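Local coordinates for taurocyamine kinase (Schistosoma mansoni, PDB 4WOD), which reversibly transfers phosphate between ATP and the guanidino compound taurocyamine, as a duplicated member of the phosphagen kinase family, at residues Pro291-Lys294 against Glu295-Lys299. The protein carries 4 engineered substitutions. Residues are numbered along the deposited sequence; the frame is centred on the assembly and turned at random.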
loop_
_atom_site.group_PDB
_atom_site.type_symbol
_atom_site.label_atom_id
_atom_site.label_comp_id
_atom_site.label_asym_id
_atom_site.label_seq_id
_atom_site.Cartn_x
_atom_site.Cartn_y
_atom_site.Cartn_z
ATOM N N PRO A 291 0.498 -6.047 6.757
ATOM C CA PRO A 291 1.114 -4.837 6.192
ATOM C C PRO A 291 0.559 -4.472 4.822
ATOM O O PRO A 291 0.392 -3.280 4.527
ATOM C CB PRO A 291 2.591 -5.210 6.109
ATOM C CG PRO A 291 2.777 -6.181 7.232
ATOM C CD PRO A 291 1.509 -7.008 7.231
ATOM N N ASN A 292 0.254 -5.480 4.011
ATOM C CA ASN A 292 -0.307 -5.260 2.694
ATOM C C ASN A 292 -1.813 -5.580 2.599
ATOM O O ASN A 292 -2.289 -6.006 1.543
ATOM C CB ASN A 292 0.468 -6.088 1.661
ATOM C CG ASN A 292 0.479 -7.565 1.994
ATOM O OD1 ASN A 292 0.326 -7.945 3.156
ATOM N ND2 ASN A 292 0.654 -8.408 0.975
ATOM N N PHE A 293 -2.541 -5.371 3.697
ATOM C CA PHE A 293 -4.009 -5.516 3.753
ATOM C C PHE A 293 -4.704 -4.935 2.522
ATOM O O PHE A 293 -5.413 -5.639 1.812
ATOM C CB PHE A 293 -4.545 -4.846 5.032
ATOM C CG PHE A 293 -6.061 -4.721 5.099
ATOM C CD1 PHE A 293 -6.877 -5.841 5.031
ATOM C CD2 PHE A 293 -6.661 -3.473 5.294
ATOM C CE1 PHE A 293 -8.268 -5.715 5.117
ATOM C CE2 PHE A 293 -8.041 -3.342 5.386
ATOM C CZ PHE A 293 -8.847 -4.465 5.296
ATOM N N LYS A 294 -4.476 -3.653 2.252
ATOM C CA LYS A 294 -5.062 -3.012 1.066
ATOM C C LYS A 294 -4.753 -3.760 -0.238
ATOM O O LYS A 294 -5.651 -3.983 -1.063
ATOM C CB LYS A 294 -4.580 -1.561 0.951
ATOM C CG LYS A 294 -4.991 -0.674 2.124
ATOM C CD LYS A 294 -6.496 -0.454 2.153
ATOM C CE LYS A 294 -6.946 0.418 3.334
ATOM N NZ LYS A 294 -6.450 1.822 3.262
ATOM N N GLU A 295 -3.498 -4.155 -0.427
ATOM C CA GLU A 295 -3.102 -4.807 -1.663
ATOM C C GLU A 295 -3.772 -6.167 -1.751
ATOM O O GLU A 295 -4.211 -6.575 -2.828
ATOM C CB GLU A 295 -1.578 -4.944 -1.760
ATOM C CG GLU A 295 -0.816 -3.604 -1.929
ATOM C CD GLU A 295 -0.860 -2.699 -0.679
ATOM O OE1 GLU A 295 -1.175 -3.194 0.431
ATOM O OE2 GLU A 295 -0.589 -1.479 -0.809
ATOM N N ILE A 296 -3.862 -6.852 -0.610
ATOM C CA ILE A 296 -4.517 -8.159 -0.545
ATOM C C ILE A 296 -5.970 -8.046 -1.005
ATOM O O ILE A 296 -6.422 -8.825 -1.854
ATOM C CB ILE A 296 -4.467 -8.752 0.872
ATOM C CG1 ILE A 296 -3.014 -9.023 1.277
ATOM C CG2 ILE A 296 -5.278 -10.054 0.940
ATOM C CD1 ILE A 296 -2.868 -9.739 2.598
ATOM N N CYS A 297 -6.682 -7.050 -0.481
ATOM C CA CYS A 297 -8.067 -6.788 -0.919
ATOM C C CYS A 297 -8.169 -6.502 -2.416
ATOM O O CYS A 297 -8.932 -7.161 -3.134
ATOM C CB CYS A 297 -8.682 -5.617 -0.141
ATOM S SG CYS A 297 -8.898 -5.872 1.636
ATOM N N GLU A 298 -7.418 -5.507 -2.888
ATOM C CA GLU A 298 -7.421 -5.161 -4.297
ATOM C C GLU A 298 -7.146 -6.374 -5.193
ATOM O O GLU A 298 -7.733 -6.502 -6.267
ATOM C CB GLU A 298 -6.395 -4.062 -4.579
ATOM C CG GLU A 298 -6.021 -3.960 -6.048
ATOM C CD GLU A 298 -5.052 -2.829 -6.330
ATOM O OE1 GLU A 298 -4.134 -2.614 -5.499
ATOM O OE2 GLU A 298 -5.211 -2.161 -7.382
ATOM N N LYS A 299 -6.288 -7.279 -4.736
ATOM C CA LYS A 299 -5.937 -8.428 -5.550
ATOM C C LYS A 299 -7.107 -9.419 -5.607
ATOM O O LYS A 299 -7.207 -10.228 -6.529
ATOM C CB LYS A 299 -4.671 -9.103 -5.016
ATOM C CG LYS A 299 -4.276 -10.338 -5.800
ATOM C CD LYS A 299 -2.768 -10.461 -5.930
ATOM C CE LYS A 299 -2.414 -11.509 -6.966
ATOM N NZ LYS A 299 -3.056 -11.209 -8.276
HETATM O O HOH W 1 -2.015 -1.949 3.199
#
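F293 and C297 meet one helical turn apart because F293 swings CG anti to its own nitrogen (chi1 170°) while C297 sets SG anti to its carbonyl carbon (chi1 -64°). The sulfur settles obliquely by the ring, 4.0 Å from C297 SG to the centroid of the F293 ring, with CE1 as the nearest ring atom. Y319 meets the same ring edge-to-face, and P304 on strand 302-306 touches both F293 and C297. E295 curls back toward the start of the helix and brings OE1 near the N292 main chain. A water joins the pieces there: it donates to E295 OE1 and to P291 O, both at 3.1 Å, and accepts from K294 N, so this first-turn amide is satisfied through solvent. N292 stands at the N-cap position, but its side chain does no capping; OD1 is hydrogen-bonded to R414, and the amide lies across I296, whose CG1 comes within 3.7 Å of N292 ND2. Main-chain bonds from i to i+4 hold the turns together: I296 N donates to N292 O at 2.8 Å, C297 N to F293 O at 3.0 Å, and E298 N reaches K294 O almost straight, with an N-H...O angle of 178°. This is a short alpha-helix of about two turns whose N-terminal end is tied by a water, and here helix 293-299 packs one side on the sheet of the first catalytic domain and presents N292 and I296 to helix 409-418 of the second half of the duplicated kinase.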